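Local atomic coordinates of bifunctional protein PutA (PDB entry 5UR2), a protein that probably carries out both steps of proline catabolism to glutamate, joining a flavin-dependent proline dehydrogenase to an NAD-dependent L-glutamate gamma-semialdehyde dehydrogenase. Residues K215-L218 and K219-R223; T249-V252 and F253-I257. One frame throughout, in Å; residues are numbered along the deposited sequence.

Overall arrangement
Two neighbouring helices of one barrel show local contacts within a helix sharing residues with the contact between helices. Contact 1 lies on helix 211-232 and contact 2 on helix 246-257, both in the proline dehydrogenase part of the chain, with their centres about 9 Å apart. Two salt bridges tie them together: Lys215 NZ to Glu251 OE1 at 2.5 Å and Lys219 NZ to Glu255 OE1 at 2.6 Å. Nonpolar packing adds to these, with Leu222 CB 3.6 Å from Leu256 CD2. The N-propargylglycine-modified FAD is closer to contact 2, about 9 Å from the side chain of Thr249, against about 13 Å from that of Leu222.

Contact 1: residues K215-L218 and K219-R223; sequences KKIL and KDRLR
Asp220 is held by positive side chains on both carboxylate oxygens, one from a turn earlier and one from three residues later, making a salt-bridge network along a single helix. Asp220 OD2 receives Lys216 NZ on its syn lone pair, at 3.1 Å. The lysine starts with CG anti to the backbone N (chi1 172°), then bends at its third and fourth torsions, which brings the ammonium nearly into the carboxylate plane. Arg223 takes the other oxygen: its NH1 donates to Asp220 OD1 at 2.7 Å, nearly in the plane of the guanidinium but meeting the acid on its anti side, 23° out of the carboxylate plane. The two cations would be expected to stabilise the ionised acid, and Arg223 NH2 has a further partner in Glu259.

On another face of the helix, Lys215 and Lys219 run side by side in the same direction, with Lys215 CG 3.8 Å from Lys219 CD. Lys215 NZ and Lys219 NZ stay 6.2 Å apart, bound to Glu251 and Glu255 of helix 246-257, with Lys215 also reaching Glu255.

Ile217 supplies the third pairing. Its CG2 sits over one face of the Arg221 guanidinium, displaced toward the rim and 4.0 Å from NH2. A bend at the second torsion of Arg221 (chi2 -77°) turns the chain alongside the isoleucine, while NH1 pairs with Glu152 and the carbonyl of Leu202.

Beneath these side chains run ordinary i to i+4 bonds, such as Lys219 N to Lys215 O at 3.0 Å. Lys216-Asp220 is the i, i+4 salt bridge common on helices, and Asp220-Arg223 extends it with an i, i+3 pair, on the helix of a beta-alpha-beta unit between strands 194-197 and 235-238 of the TIM-type barrel.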
loop_
_atom_site.group_PDB
_atom_site.type_symbol
_atom_site.label_atom_id
_atom_site.label_comp_id
_atom_site.label_asym_id
_atom_site.label_seq_id
_atom_site.Cartn_x
_atom_site.Cartn_y
_atom_site.Cartn_z
ATOM N N LYS B 215 -28.474 33.293 23.627
ATOM C CA LYS B 215 -28.698 34.701 23.324
ATOM C C LYS B 215 -29.232 35.458 24.537
ATOM O O LYS B 215 -28.800 36.587 24.807
ATOM C CB LYS B 215 -29.655 34.827 22.145
ATOM C CG LYS B 215 -30.073 36.252 21.847
ATOM C CD LYS B 215 -30.634 36.377 20.425
ATOM C CE LYS B 215 -31.872 35.527 20.196
ATOM N NZ LYS B 215 -32.498 35.941 18.912
ATOM N N LYS B 216 -30.175 34.856 25.276
ATOM C CA LYS B 216 -30.699 35.504 26.475
ATOM C C LYS B 216 -29.601 35.701 27.516
ATOM O O LYS B 216 -29.535 36.753 28.161
ATOM C CB LYS B 216 -31.861 34.705 27.058
ATOM C CG LYS B 216 -32.334 35.233 28.425
ATOM C CD LYS B 216 -33.432 34.353 29.007
ATOM C CE LYS B 216 -33.312 34.250 30.530
ATOM N NZ LYS B 216 -33.390 35.573 31.201
ATOM N N ILE B 217 -28.739 34.696 27.705
ATOM C CA ILE B 217 -27.676 34.828 28.700
ATOM C C ILE B 217 -26.681 35.906 28.282
ATOM O O ILE B 217 -26.272 36.737 29.105
ATOM C CB ILE B 217 -26.978 33.473 28.941
ATOM C CG1 ILE B 217 -27.926 32.502 29.639
ATOM C CG2 ILE B 217 -25.686 33.649 29.747
ATOM C CD1 ILE B 217 -27.405 31.067 29.708
ATOM N N LEU B 218 -26.282 35.918 27.002
ATOM C CA LEU B 218 -25.348 36.937 26.530
ATOM C C LEU B 218 -25.918 38.339 26.733
ATOM O O LEU B 218 -25.231 39.234 27.235
ATOM C CB LEU B 218 -24.992 36.694 25.058
ATOM C CG LEU B 218 -24.111 35.458 24.835
ATOM C CD1 LEU B 218 -24.074 35.046 23.367
ATOM C CD2 LEU B 218 -22.722 35.712 25.352
ATOM N N LYS B 219 -27.186 38.539 26.372
ATOM C CA LYS B 219 -27.831 39.826 26.598
ATOM C C LYS B 219 -27.840 40.190 28.075
ATOM O O LYS B 219 -27.591 41.348 28.432
ATOM C CB LYS B 219 -29.261 39.808 26.048
ATOM C CG LYS B 219 -29.336 39.823 24.535
ATOM C CD LYS B 219 -30.676 39.313 24.000
ATOM C CE LYS B 219 -31.818 40.271 24.300
ATOM N NZ LYS B 219 -33.105 39.743 23.758
ATOM N N ASP B 220 -28.125 39.212 28.949
ATOM C CA ASP B 220 -28.153 39.492 30.381
ATOM C C ASP B 220 -26.785 39.933 30.883
ATOM O O ASP B 220 -26.694 40.786 31.766
ATOM C CB ASP B 220 -28.618 38.263 31.180
ATOM C CG ASP B 220 -30.086 37.931 30.971
ATOM O OD1 ASP B 220 -30.806 38.771 30.405
ATOM O OD2 ASP B 220 -30.520 36.838 31.409
ATOM N N ARG B 221 -25.708 39.360 30.340
ATOM C CA ARG B 221 -24.385 39.737 30.819
ATOM C C ARG B 221 -23.958 41.088 30.271
ATOM O O ARG B 221 -23.266 41.841 30.968
ATOM C CB ARG B 221 -23.363 38.664 30.445
ATOM C CG ARG B 221 -23.738 37.251 30.890
ATOM C CD ARG B 221 -23.502 37.031 32.364
ATOM N NE ARG B 221 -23.981 35.724 32.827
ATOM C CZ ARG B 221 -23.263 34.603 32.860
ATOM N NH1 ARG B 221 -22.010 34.589 32.437
ATOM N NH2 ARG B 221 -23.807 33.483 33.323
ATOM N N LEU B 222 -24.379 41.415 29.040
ATOM C CA LEU B 222 -24.056 42.703 28.425
ATOM C C LEU B 222 -24.881 43.835 29.015
ATOM O O LEU B 222 -24.393 44.968 29.132
ATOM C CB LEU B 222 -24.290 42.660 26.916
ATOM C CG LEU B 222 -23.069 42.690 26.007
ATOM C CD1 LEU B 222 -23.507 42.939 24.563
ATOM C CD2 LEU B 222 -22.107 43.754 26.475
ATOM N N ARG B 223 -26.130 43.552 29.370
ATOM C CA ARG B 223 -27.055 44.607 29.777
ATOM C C ARG B 223 -26.503 45.522 30.866
ATOM O O ARG B 223 -26.580 46.745 30.690
ATOM C CB ARG B 223 -28.391 43.974 30.203
ATOM C CG ARG B 223 -29.505 44.992 30.492
ATOM C CD ARG B 223 -30.858 44.310 30.729
ATOM N NE ARG B 223 -31.378 43.633 29.539
ATOM C CZ ARG B 223 -31.386 42.313 29.350
ATOM N NH1 ARG B 223 -30.896 41.477 30.266
ATOM N NH2 ARG B 223 -31.901 41.833 28.231
#

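Contact 2: residues T249-V252 and F253-I257; sequences TLEV and FTELI
Thr254 folds its hydroxyl back onto Leu250, one turn earlier in helix 246-257, which links strands 235-238 and 268-273 as a beta-alpha-beta unit of the TIM-type barrel. Followed outward, the threonine meets the same carbonyl with every side-chain atom. CB lies 3.4 Å from Leu250 O. At the branch, OG1 stands between the backbone N and the carbonyl carbon (chi1 51°), and from there it donates to Leu250 O at 2.7 Å. CG2, the other branch, also approaches Leu250 O, at 3.4 Å. Leu286 and Phe289 of helix 279-293 touch the threonine side chain. The hydroxyl thus finds an acceptor within its own helix.

Glu251 and Glu255 follow one another on a different face, where Glu251 OE1 and Glu255 OE2 are 4.2 Å apart. This like-charge pair is probably offset by its partners on helix 211-232, Lys215 and Lys219, which would favour the ionised carboxylates. Ile257 CG2 rests over a face of the Phe253 ring, offset toward its rim, and Phe297 meets that ring edge-to-face.

Leu250 O therefore takes two donors from one residue: Thr254 N, at 3.0 Å and with an N-H...O angle of 168°, and Thr254 OG1 arrive from opposite faces of the carbonyl plane.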
loop_
_atom_site.group_PDB
_atom_site.type_symbol
_atom_site.label_atom_id
_atom_site.label_comp_id
_atom_site.label_asym_id
_atom_site.label_seq_id
_atom_site.Cartn_x
_atom_site.Cartn_y
_atom_site.Cartn_z
ATOM N N THR B 249 -23.874 37.524 17.587
ATOM C CA THR B 249 -23.518 38.848 18.090
ATOM C C THR B 249 -24.477 39.913 17.573
ATOM O O THR B 249 -24.844 40.839 18.305
ATOM C CB THR B 249 -22.072 39.173 17.715
ATOM O OG1 THR B 249 -21.223 38.140 18.232
ATOM C CG2 THR B 249 -21.640 40.520 18.317
ATOM N N LEU B 250 -24.887 39.803 16.311
ATOM C CA LEU B 250 -25.783 40.804 15.753
ATOM C C LEU B 250 -27.172 40.736 16.392
ATOM O O LEU B 250 -27.775 41.776 16.676
ATOM C CB LEU B 250 -25.855 40.637 14.236
ATOM C CG LEU B 250 -24.525 40.971 13.539
ATOM C CD1 LEU B 250 -24.644 40.829 12.029
ATOM C CD2 LEU B 250 -24.042 42.362 13.925
ATOM N N GLU B 251 -27.696 39.525 16.624
ATOM C CA GLU B 251 -28.970 39.395 17.327
ATOM C C GLU B 251 -28.859 39.903 18.764
ATOM O O GLU B 251 -29.753 40.597 19.257
ATOM C CB GLU B 251 -29.444 37.936 17.310
ATOM C CG GLU B 251 -29.831 37.459 15.926
ATOM C CD GLU B 251 -30.555 36.137 15.933
ATOM O OE1 GLU B 251 -30.899 35.628 17.025
ATOM O OE2 GLU B 251 -30.781 35.603 14.837
ATOM N N VAL B 252 -27.767 39.567 19.450
ATOM C CA VAL B 252 -27.575 40.051 20.815
ATOM C C VAL B 252 -27.605 41.574 20.837
ATOM O O VAL B 252 -28.330 42.192 21.627
ATOM C CB VAL B 252 -26.261 39.487 21.387
ATOM C CG1 VAL B 252 -25.854 40.196 22.659
ATOM C CG2 VAL B 252 -26.374 37.971 21.609
ATOM N N PHE B 253 -26.835 42.197 19.941
ATOM C CA PHE B 253 -26.684 43.649 19.940
ATOM C C PHE B 253 -27.985 44.360 19.601
ATOM O O PHE B 253 -28.397 45.298 20.297
ATOM C CB PHE B 253 -25.587 44.053 18.956
ATOM C CG PHE B 253 -25.413 45.527 18.827
ATOM C CD1 PHE B 253 -24.701 46.242 19.787
ATOM C CD2 PHE B 253 -25.932 46.207 17.726
ATOM C CE1 PHE B 253 -24.523 47.618 19.657
ATOM C CE2 PHE B 253 -25.763 47.571 17.598
ATOM C CZ PHE B 253 -25.060 48.280 18.564
ATOM N N THR B 254 -28.618 43.961 18.503
ATOM C CA THR B 254 -29.788 44.689 18.033
ATOM C C THR B 254 -30.966 44.523 18.990
ATOM O O THR B 254 -31.698 45.482 19.243
ATOM C CB THR B 254 -30.160 44.246 16.613
ATOM O OG1 THR B 254 -30.262 42.813 16.552
ATOM C CG2 THR B 254 -29.127 44.731 15.611
ATOM N N GLU B 255 -31.170 43.319 19.530
ATOM C CA GLU B 255 -32.259 43.143 20.484
ATOM C C GLU B 255 -31.996 43.941 21.752
ATOM O O GLU B 255 -32.919 44.533 22.323
ATOM C CB GLU B 255 -32.461 41.659 20.805
ATOM C CG GLU B 255 -33.008 40.802 19.635
ATOM C CD GLU B 255 -33.130 39.320 20.023
ATOM O OE1 GLU B 255 -33.119 39.031 21.233
ATOM O OE2 GLU B 255 -33.259 38.449 19.143
ATOM N N LEU B 256 -30.735 43.977 22.197
ATOM C CA LEU B 256 -30.390 44.676 23.429
ATOM C C LEU B 256 -30.665 46.177 23.317
ATOM O O LEU B 256 -31.330 46.758 24.185
ATOM C CB LEU B 256 -28.928 44.402 23.788
ATOM C CG LEU B 256 -28.472 44.855 25.173
ATOM C CD1 LEU B 256 -29.327 44.209 26.276
ATOM C CD2 LEU B 256 -26.991 44.516 25.368
ATOM N N ILE B 257 -30.145 46.829 22.268
ATOM C CA ILE B 257 -30.274 48.283 22.158
ATOM C C ILE B 257 -31.647 48.723 21.674
ATOM O O ILE B 257 -31.908 49.933 21.612
ATOM C CB ILE B 257 -29.222 48.940 21.233
ATOM C CG1 ILE B 257 -29.520 48.673 19.758
ATOM C CG2 ILE B 257 -27.784 48.464 21.571
ATOM C CD1 ILE B 257 -28.727 49.604 18.806
#